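Local coordinates for hypothetical protein (Leishmania major, PDB 3LJN), which is of unknown function but is built as an ankyrin-repeat solenoid, a fold that in relatives usually serves to bind other proteins, at residues H83-I88 and E120-E125; R184-L189 and I221-V226; V283-V288 and E304-L309. One frame throughout, in Å; residues are numbered along the deposited sequence.

Contact 1 (H83-I88 and E120-E125)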
loop_
_atom_site.group_PDB
_atom_site.type_symbol
_atom_site.label_atom_id
_atom_site.label_comp_id
_atom_site.label_asym_id
_atom_site.label_seq_id
_atom_site.Cartn_x
_atom_site.Cartn_y
_atom_site.Cartn_z
ATOM N N HIS A 83 5.347 3.387 21.729
ATOM C CA HIS A 83 4.949 4.590 21.025
ATOM C C HIS A 83 4.186 4.154 19.771
ATOM O O HIS A 83 4.424 4.656 18.687
ATOM C CB HIS A 83 6.173 5.446 20.663
ATOM C CG HIS A 83 6.993 5.887 21.844
ATOM N ND1 HIS A 83 6.433 6.425 22.985
ATOM C CD2 HIS A 83 8.335 5.904 22.042
ATOM C CE1 HIS A 83 7.392 6.736 23.841
ATOM N NE2 HIS A 83 8.555 6.430 23.293
ATOM N N GLY A 84 3.295 3.179 19.927
ATOM C CA GLY A 84 2.426 2.738 18.839
ATOM C C GLY A 84 3.054 1.811 17.825
ATOM O O GLY A 84 2.446 1.493 16.826
ATOM N N GLN A 85 4.260 1.340 18.081
ATOM C CA GLN A 85 4.974 0.575 17.067
ATOM C C GLN A 85 5.416 -0.809 17.505
ATOM O O GLN A 85 5.635 -1.076 18.685
ATOM C CB GLN A 85 6.170 1.379 16.567
ATOM C CG GLN A 85 5.736 2.639 15.819
ATOM C CD GLN A 85 6.899 3.353 15.191
ATOM O OE1 GLN A 85 7.853 3.729 15.889
ATOM N NE2 GLN A 85 6.846 3.540 13.857
ATOM N N LYS A 86 5.546 -1.674 16.511
ATOM C CA LYS A 86 5.942 -3.046 16.677
ATOM C C LYS A 86 7.355 -3.144 16.122
ATOM O O LYS A 86 7.708 -2.370 15.251
ATOM C CB LYS A 86 5.005 -3.910 15.848
ATOM C CG LYS A 86 4.500 -5.132 16.546
ATOM C CD LYS A 86 3.423 -4.780 17.534
ATOM C CE LYS A 86 2.723 -6.032 18.014
ATOM N NZ LYS A 86 2.404 -6.955 16.862
ATOM N N PRO A 87 8.164 -4.111 16.586
ATOM C CA PRO A 87 9.586 -4.178 16.206
ATOM C C PRO A 87 9.925 -4.169 14.711
ATOM O O PRO A 87 11.001 -3.701 14.341
ATOM C CB PRO A 87 10.034 -5.485 16.831
ATOM C CG PRO A 87 9.137 -5.624 18.035
ATOM C CD PRO A 87 7.816 -5.207 17.510
ATOM N N ILE A 88 9.039 -4.673 13.858
ATOM C CA ILE A 88 9.260 -4.543 12.418
ATOM C C ILE A 88 9.273 -3.068 12.002
ATOM O O ILE A 88 10.123 -2.657 11.209
ATOM C CB ILE A 88 8.204 -5.306 11.575
ATOM C CG1 ILE A 88 8.417 -5.072 10.067
ATOM C CG2 ILE A 88 6.764 -4.885 11.953
ATOM C CD1 ILE A 88 9.853 -5.199 9.595
ATOM N N GLU A 120 1.768 -6.109 9.177
ATOM C CA GLU A 120 1.217 -5.560 10.426
ATOM C C GLU A 120 1.017 -4.055 10.335
ATOM O O GLU A 120 1.790 -3.348 9.682
ATOM C CB GLU A 120 2.151 -5.831 11.609
ATOM C CG GLU A 120 2.070 -7.243 12.190
ATOM C CD GLU A 120 1.047 -7.397 13.321
ATOM O OE1 GLU A 120 0.799 -8.560 13.732
ATOM O OE2 GLU A 120 0.503 -6.372 13.810
ATOM N N CYS A 121 -0.002 -3.566 11.031
ATOM C CA CYS A 121 -0.302 -2.145 11.056
ATOM C C CYS A 121 0.058 -1.521 12.411
ATOM O O CYS A 121 -0.229 -2.092 13.463
ATOM C CB CYS A 121 -1.779 -1.943 10.754
ATOM S SG CYS A 121 -2.072 -0.551 9.701
ATOM N N ASP A 122 0.692 -0.353 12.387
ATOM C CA ASP A 122 0.971 0.366 13.631
ATOM C C ASP A 122 -0.302 1.055 14.100
ATOM O O ASP A 122 -1.339 0.972 13.439
ATOM C CB ASP A 122 2.169 1.337 13.496
ATOM C CG ASP A 122 1.879 2.560 12.634
ATOM O OD1 ASP A 122 0.711 2.978 12.547
ATOM O OD2 ASP A 122 2.845 3.125 12.058
ATOM N N GLU A 123 -0.242 1.691 15.261
ATOM C CA GLU A 123 -1.396 2.390 15.798
ATOM C C GLU A 123 -0.912 3.782 16.202
ATOM O O GLU A 123 -1.023 4.191 17.344
ATOM C CB GLU A 123 -2.028 1.593 16.955
ATOM C CG GLU A 123 -1.970 0.053 16.765
ATOM C CD GLU A 123 -3.203 -0.715 17.284
ATOM O OE1 GLU A 123 -3.772 -0.341 18.340
ATOM O OE2 GLU A 123 -3.586 -1.719 16.628
ATOM N N ARG A 124 -0.375 4.500 15.219
ATOM C CA ARG A 124 0.327 5.760 15.434
ATOM C C ARG A 124 -0.324 6.901 14.640
ATOM O O ARG A 124 -0.176 6.964 13.422
ATOM C CB ARG A 124 1.789 5.586 15.009
ATOM C CG ARG A 124 2.709 6.720 15.395
ATOM C CD ARG A 124 4.095 6.566 14.769
ATOM N NE ARG A 124 5.138 7.196 15.591
ATOM C CZ ARG A 124 6.441 7.233 15.292
ATOM N NH1 ARG A 124 6.899 6.687 14.165
ATOM N NH2 ARG A 124 7.294 7.824 16.127
ATOM N N GLU A 125 -1.030 7.802 15.333
ATOM C CA GLU A 125 -1.698 8.945 14.679
ATOM C C GLU A 125 -0.685 9.990 14.193
ATOM O O GLU A 125 0.257 10.318 14.904
ATOM C CB GLU A 125 -2.730 9.585 15.610
#

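Contact 2 (R184-L189 and I221-V226)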
loop_
_atom_site.group_PDB
_atom_site.type_symbol
_atom_site.label_atom_id
_atom_site.label_comp_id
_atom_site.label_asym_id
_atom_site.label_seq_id
_atom_site.Cartn_x
_atom_site.Cartn_y
_atom_site.Cartn_z
ATOM N N ARG A 184 2.160 11.253 -5.333
ATOM C CA ARG A 184 2.729 11.290 -6.679
ATOM C C ARG A 184 4.208 10.947 -6.683
ATOM O O ARG A 184 5.024 11.677 -7.236
ATOM C CB ARG A 184 2.452 12.643 -7.368
ATOM C CG ARG A 184 0.988 13.035 -7.247
ATOM C CD ARG A 184 0.386 13.685 -8.462
ATOM N NE ARG A 184 -0.917 14.348 -8.259
ATOM C CZ ARG A 184 -1.815 14.135 -7.282
ATOM N NH1 ARG A 184 -1.655 13.222 -6.328
ATOM N NH2 ARG A 184 -2.937 14.861 -7.265
ATOM N N ASN A 185 4.529 9.824 -6.046
ATOM C CA ASN A 185 5.878 9.269 -6.023
ATOM C C ASN A 185 5.977 8.124 -7.007
ATOM O O ASN A 185 5.645 6.999 -6.664
ATOM C CB ASN A 185 6.200 8.763 -4.613
ATOM C CG ASN A 185 7.526 7.982 -4.530
ATOM O OD1 ASN A 185 8.201 7.734 -5.531
ATOM N ND2 ASN A 185 7.888 7.588 -3.319
ATOM N N ARG A 186 6.445 8.400 -8.222
ATOM C CA ARG A 186 6.494 7.361 -9.262
ATOM C C ARG A 186 7.554 6.287 -9.041
ATOM O O ARG A 186 7.230 5.113 -9.085
ATOM C CB ARG A 186 6.646 7.956 -10.663
ATOM C CG ARG A 186 5.427 7.720 -11.539
ATOM C CD ARG A 186 5.824 7.150 -12.890
ATOM N NE ARG A 186 4.668 6.926 -13.759
ATOM C CZ ARG A 186 4.005 7.885 -14.408
ATOM N NH1 ARG A 186 4.361 9.164 -14.291
ATOM N NH2 ARG A 186 2.964 7.565 -15.173
ATOM N N GLU A 187 8.808 6.671 -8.813
ATOM C CA GLU A 187 9.877 5.686 -8.569
ATOM C C GLU A 187 9.461 4.568 -7.615
ATOM O O GLU A 187 9.778 3.402 -7.833
ATOM C CB GLU A 187 11.143 6.360 -8.046
ATOM C CG GLU A 187 12.031 6.927 -9.155
ATOM C CD GLU A 187 13.510 6.982 -8.764
ATOM O OE1 GLU A 187 13.917 7.962 -8.099
ATOM O OE2 GLU A 187 14.267 6.050 -9.130
ATOM N N ALA A 188 8.741 4.932 -6.561
ATOM C CA ALA A 188 8.212 3.958 -5.613
ATOM C C ALA A 188 7.174 3.052 -6.260
ATOM O O ALA A 188 7.211 1.852 -6.058
ATOM C CB ALA A 188 7.613 4.663 -4.409
ATOM N N LEU A 189 6.263 3.619 -7.042
ATOM C CA LEU A 189 5.172 2.845 -7.646
ATOM C C LEU A 189 5.639 1.825 -8.684
ATOM O O LEU A 189 5.122 0.706 -8.733
ATOM C CB LEU A 189 4.122 3.775 -8.276
ATOM C CG LEU A 189 2.909 3.089 -8.923
ATOM C CD1 LEU A 189 1.662 3.869 -8.657
ATOM C CD2 LEU A 189 3.091 2.898 -10.413
ATOM N N ILE A 221 -5.616 11.095 -11.013
ATOM C CA ILE A 221 -4.248 11.584 -10.866
ATOM C C ILE A 221 -3.634 11.979 -12.197
ATOM O O ILE A 221 -2.619 12.669 -12.236
ATOM C CB ILE A 221 -3.384 10.485 -10.250
ATOM C CG1 ILE A 221 -3.822 10.239 -8.815
ATOM C CG2 ILE A 221 -1.918 10.834 -10.281
ATOM C CD1 ILE A 221 -2.933 9.271 -8.118
ATOM N N ASN A 222 -4.259 11.533 -13.280
ATOM C CA ASN A 222 -3.763 11.721 -14.641
ATOM C C ASN A 222 -2.487 10.919 -14.937
ATOM O O ASN A 222 -1.566 11.398 -15.602
ATOM C CB ASN A 222 -3.576 13.205 -14.984
ATOM C CG ASN A 222 -3.467 13.449 -16.485
ATOM O OD1 ASN A 222 -3.787 12.578 -17.302
ATOM N ND2 ASN A 222 -3.003 14.635 -16.849
ATOM N N TRP A 223 -2.474 9.684 -14.453
ATOM C CA TRP A 223 -1.433 8.726 -14.759
ATOM C C TRP A 223 -2.005 7.691 -15.725
ATOM O O TRP A 223 -2.357 6.583 -15.325
ATOM C CB TRP A 223 -0.934 8.095 -13.456
ATOM C CG TRP A 223 0.098 8.941 -12.749
ATOM C CD1 TRP A 223 0.461 10.231 -13.049
ATOM C CD2 TRP A 223 0.904 8.554 -11.621
ATOM N NE1 TRP A 223 1.440 10.659 -12.189
ATOM C CE2 TRP A 223 1.728 9.656 -11.299
ATOM C CE3 TRP A 223 1.016 7.378 -10.857
ATOM C CZ2 TRP A 223 2.648 9.619 -10.242
ATOM C CZ3 TRP A 223 1.935 7.347 -9.807
ATOM C CH2 TRP A 223 2.738 8.459 -9.513
ATOM N N GLU A 224 -2.101 8.066 -17.002
ATOM C CA GLU A 224 -2.780 7.234 -18.006
ATOM C C GLU A 224 -2.084 5.900 -18.236
ATOM O O GLU A 224 -2.746 4.881 -18.337
ATOM C CB GLU A 224 -2.934 7.973 -19.345
ATOM C CG GLU A 224 -3.931 7.295 -20.317
ATOM C CD GLU A 224 -4.112 8.032 -21.650
ATOM O OE1 GLU A 224 -3.305 8.931 -21.979
ATOM O OE2 GLU A 224 -5.067 7.701 -22.383
ATOM N N ASP A 225 -0.758 5.916 -18.321
ATOM C CA ASP A 225 0.030 4.710 -18.645
ATOM C C ASP A 225 0.091 3.679 -17.508
ATOM O O ASP A 225 0.171 2.472 -17.752
ATOM C CB ASP A 225 1.447 5.100 -19.071
ATOM C CG ASP A 225 2.056 6.175 -18.182
ATOM O OD1 ASP A 225 1.544 6.404 -17.056
ATOM O OD2 ASP A 225 3.042 6.808 -18.628
ATOM N N VAL A 226 0.067 4.163 -16.272
ATOM C CA VAL A 226 -0.000 3.290 -15.106
ATOM C C VAL A 226 -1.381 2.687 -15.025
ATOM O O VAL A 226 -1.534 1.564 -14.575
ATOM C CB VAL A 226 0.303 4.052 -13.802
ATOM C CG1 VAL A 226 -0.060 3.223 -12.617
ATOM C CG2 VAL A 226 1.771 4.430 -13.741
#

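Contact 3 (V283-V288 and E304-L309)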
loop_
_atom_site.group_PDB
_atom_site.type_symbol
_atom_site.label_atom_id
_atom_site.label_comp_id
_atom_site.label_asym_id
_atom_site.label_seq_id
_atom_site.Cartn_x
_atom_site.Cartn_y
_atom_site.Cartn_z
ATOM N N VAL A 283 -24.950 11.215 -27.508
ATOM C CA VAL A 283 -24.032 11.712 -26.488
ATOM C C VAL A 283 -24.165 13.239 -26.381
ATOM O O VAL A 283 -24.185 13.935 -27.389
ATOM C CB VAL A 283 -22.578 11.323 -26.798
ATOM C CG1 VAL A 283 -21.643 11.831 -25.711
ATOM C CG2 VAL A 283 -22.464 9.828 -26.910
ATOM N N LEU A 284 -24.268 13.744 -25.151
ATOM C CA LEU A 284 -24.466 15.173 -24.896
ATOM C C LEU A 284 -23.251 15.733 -24.148
ATOM O O LEU A 284 -23.109 15.524 -22.950
ATOM C CB LEU A 284 -25.753 15.367 -24.096
ATOM C CG LEU A 284 -26.996 14.909 -24.870
ATOM C CD1 LEU A 284 -28.116 14.474 -23.943
ATOM C CD2 LEU A 284 -27.476 15.996 -25.830
ATOM N N PRO A 285 -22.360 16.439 -24.859
ATOM C CA PRO A 285 -21.110 16.889 -24.232
ATOM C C PRO A 285 -21.283 17.851 -23.047
ATOM O O PRO A 285 -20.394 17.935 -22.199
ATOM C CB PRO A 285 -20.369 17.589 -25.376
ATOM C CG PRO A 285 -21.099 17.233 -26.637
ATOM C CD PRO A 285 -22.495 16.929 -26.244
ATOM N N ASP A 286 -22.408 18.567 -22.989
ATOM C CA ASP A 286 -22.724 19.442 -21.847
ATOM C C ASP A 286 -22.920 18.647 -20.565
ATOM O O ASP A 286 -22.716 19.163 -19.488
ATOM C CB ASP A 286 -24.010 20.239 -22.089
ATOM C CG ASP A 286 -24.077 20.860 -23.475
ATOM O OD1 ASP A 286 -23.033 21.377 -23.968
ATOM O OD2 ASP A 286 -25.188 20.817 -24.065
ATOM N N ARG A 287 -23.344 17.397 -20.678
ATOM C CA ARG A 287 -23.461 16.537 -19.509
ATOM C C ARG A 287 -22.110 16.064 -18.965
ATOM O O ARG A 287 -22.081 15.322 -17.983
ATOM C CB ARG A 287 -24.286 15.296 -19.821
ATOM C CG ARG A 287 -25.727 15.530 -20.128
ATOM C CD ARG A 287 -26.462 14.231 -19.903
ATOM N NE ARG A 287 -27.765 14.158 -20.543
ATOM C CZ ARG A 287 -28.657 13.207 -20.305
ATOM N NH1 ARG A 287 -28.385 12.247 -19.431
ATOM N NH2 ARG A 287 -29.831 13.221 -20.930
ATOM N N VAL A 288 -21.003 16.462 -19.592
ATOM C CA VAL A 288 -19.693 15.989 -19.153
ATOM C C VAL A 288 -18.963 17.023 -18.281
ATOM O O VAL A 288 -18.809 18.194 -18.676
ATOM C CB VAL A 288 -18.811 15.571 -20.342
ATOM C CG1 VAL A 288 -17.501 14.950 -19.834
ATOM C CG2 VAL A 288 -19.584 14.594 -21.261
ATOM N N GLU A 304 -12.639 13.451 -29.546
ATOM C CA GLU A 304 -12.396 12.026 -29.777
ATOM C C GLU A 304 -13.119 11.080 -28.820
ATOM O O GLU A 304 -13.905 10.261 -29.271
ATOM C CB GLU A 304 -10.889 11.746 -29.736
ATOM C CG GLU A 304 -10.475 10.434 -30.416
ATOM C CD GLU A 304 -8.938 10.263 -30.547
ATOM O OE1 GLU A 304 -8.181 11.070 -29.934
ATOM O OE2 GLU A 304 -8.490 9.309 -31.260
ATOM N N VAL A 305 -12.865 11.183 -27.516
ATOM C CA VAL A 305 -13.492 10.266 -26.536
ATOM C C VAL A 305 -15.027 10.190 -26.637
ATOM O O VAL A 305 -15.621 9.141 -26.371
ATOM C CB VAL A 305 -13.138 10.614 -25.077
ATOM C CG1 VAL A 305 -11.660 10.436 -24.815
ATOM C CG2 VAL A 305 -13.544 12.002 -24.759
ATOM N N LEU A 306 -15.663 11.295 -27.025
ATOM C CA LEU A 306 -17.112 11.368 -27.131
ATOM C C LEU A 306 -17.587 10.839 -28.451
ATOM O O LEU A 306 -18.721 10.388 -28.578
ATOM C CB LEU A 306 -17.571 12.809 -27.015
ATOM C CG LEU A 306 -17.338 13.549 -25.705
ATOM C CD1 LEU A 306 -17.656 15.024 -25.949
ATOM C CD2 LEU A 306 -18.203 12.961 -24.616
ATOM N N GLN A 307 -16.737 10.940 -29.457
ATOM C CA GLN A 307 -17.022 10.297 -30.728
ATOM C C GLN A 307 -16.950 8.742 -30.559
ATOM O O GLN A 307 -17.796 8.015 -31.069
ATOM C CB GLN A 307 -16.072 10.840 -31.805
ATOM C CG GLN A 307 -16.594 10.646 -33.217
ATOM C CD GLN A 307 -15.974 11.591 -34.272
ATOM O OE1 GLN A 307 -15.577 12.728 -33.968
ATOM N NE2 GLN A 307 -15.924 11.119 -35.534
ATOM N N LEU A 308 -15.957 8.258 -29.804
ATOM C CA LEU A 308 -15.820 6.834 -29.486
ATOM C C LEU A 308 -16.989 6.310 -28.690
ATOM O O LEU A 308 -17.485 5.213 -28.947
ATOM C CB LEU A 308 -14.564 6.568 -28.655
ATOM C CG LEU A 308 -13.208 6.693 -29.343
ATOM C CD1 LEU A 308 -12.139 6.163 -28.402
ATOM C CD2 LEU A 308 -13.181 5.976 -30.686
ATOM N N LEU A 309 -17.397 7.081 -27.691
ATOM C CA LEU A 309 -18.566 6.737 -26.897
ATOM C C LEU A 309 -19.836 6.695 -27.742
ATOM O O LEU A 309 -20.731 5.910 -27.454
ATOM C CB LEU A 309 -18.735 7.719 -25.743
ATOM C CG LEU A 309 -19.907 7.447 -24.788
ATOM C CD1 LEU A 309 -19.853 6.069 -24.132
ATOM C CD2 LEU A 309 -19.940 8.529 -23.731
#

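Contact 1 (H83-I88 and E120-E125)
R124 reaches from the loop after helix 114-118 across to H83 and Q85. Its CB points toward 83-88, and the chain beyond is stretched out: CG lies anti to the backbone N (chi1 -170°) and the extended form continues to NE. CD comes within 4.2 Å of Q85 NE2. NE lies 4.1 Å from H83 O, an approach oblique to the guanidinium. CZ lies 3.8 Å from Q85 OE1, which sits over one face of the guanidinium toward its rim, and the amide and guanidinium planes are 41° apart. At the tip, R124 NH1 is 3.2 Å from Q85 NE2, but both are donors, so this is packing of two polar groups without a bond. Between the backbones there is one hydrogen bond, from E123 N to G84 O at 3.1 Å, nearly straight and lying in the carbonyl plane. The two segments run in opposite directions, and this bond ties neighbouring loops of the ankyrin solenoid. K86, at the N-cap of helix 87-93, opens the K86-P87-I88-H89 sequence that stands in the place of the TPLH signature of ankyrin repeats; H89 also holds K86 N through ND1. The polar end of D122 works mainly outside the pair: OD2 bonds to W144 NE1, and OD1 takes a weak bond from Q139 N. OD1 also accepts R124 N at 3.3 Å from above the carboxylate plane, closing an Asx turn that shapes the backbone leading into R124. D122 CB lies near the same G84 O that accepts E123 N. E123 OE2 turns to a salt bridge with K171. At the far end K86 bends at chi2 and again at chi4, which sets NZ 3.6 Å from E120 OE2, a long salt bridge.

Contact 2 (R184-L189 and I221-V226)
A cation-pi stack joins R186, in the first turn of helix 186-195, to W223, which follows the Schellman turn at N222. The R186 guanidinium lies nearly flat on the indole, planes 18° apart, with CZ 4.2 Å from the centroid of the five-membered ring and almost on its normal. Closer to the backbone, R186 CG sits over the six-membered ring, 3.8 Å from its centroid, as a CH-pi contact. R186 thus touches both rings from one face, the two side chains sliding past each other in opposite directions. A bend at chi2 (-130°) carries CD away from an extended course on the way to the stack. I221 CG2 lies over the opposite face toward its rim, so the ring is sandwiched between a methyl and an arginine. L189 CD1 meets the ring edge in plane, 3.7 Å from W223 CZ3. Helices 186-195 and 224-231 stand in the row of helices of what appears to be the ankyrin solenoid; M181 of helix 176-182 also touches W223, I221 and V226. At the end of R186, NH2 makes a salt bridge to D225 OD1 at 2.6 Å. OD1 approaches near the guanidinium plane, while the carboxylate stands 83° to it. The same guanidinium is therefore stacked on W223 and paired with D225. V226 CG2 comes tip to tip against R186, 3.6 Å from NH2, and V226 CG1 packs 3.9 Å from L189 CD2. N185 caps helix 186-195 by accepting A188 N on OD1 at 3.0 Å, and its ND2 is held by V146 O. R184, the C-prime residue of the preceding helix's Schellman motif, lays CD 4.1 Å from I221 CG2.

Contact 3 (V283-V288 and E304-L309)
V283 N is bonded to Q310 OE1, a polar tie between the loop and helix 300-317, while the V283 side chain meets L306 and L309 of the same helix. The contact between the segments is apolar, and L306 carries most of it. Its CG lies anti to the carbonyl carbon (chi1 -64°), and the two methyls beyond it divide the neighbours between them. CD1 packs 3.8 Å from P285 CB, with P285 CG slightly farther. CD2 meets V283 CG1 at 3.8 Å and V288 CG2 at 4.0 Å. The loop thus covers one leucine from three residues, and W290 touches it as well. V283 CG1, anti to the backbone N, takes the L306 side; CG2 faces the next helical turn and comes 4.1 Å from L309 CG. Helix 300-317 is the last helix of the modelled chain, at its C-terminal end and apparently closing the solenoid, and here the irregular segment after helix 269-273 folds back over it. Backbone bonds from L308 N to E304 O and from L309 N to V305 O hold the helical turn that presents L306 and L309. Other residues of the same turn look to helix 257-266: V305 touches T260, and L308 touches L264. In the loop, R287 N to L284 O and V288 N to P285 O, the latter at 3.1 Å, close a short 3-10 turn that brings V288 CG2, like V283 CG1, to L306 CD2. V288 additionally touches Y277.

How the contacts relate
The three contacts follow one another in series and sample the elongated chain from its N-terminal part to its C-terminal end. Contact 1 lies on the other side of the chain's centre from contacts 2 and 3; its centre is 27 Å from that of contact 2 and 48 Å from that of contact 3. Contacts 2 and 3 have centres 26 Å apart, but their nearest atoms approach to about 8 Å without touching. Contact 1 joins loops, contact 2 the turns that precede helices 186-195 and 224-231 and the first turns of those helices, and contact 3 a loop with the final helix. Polar and charged groups share the first two; the third is apolar.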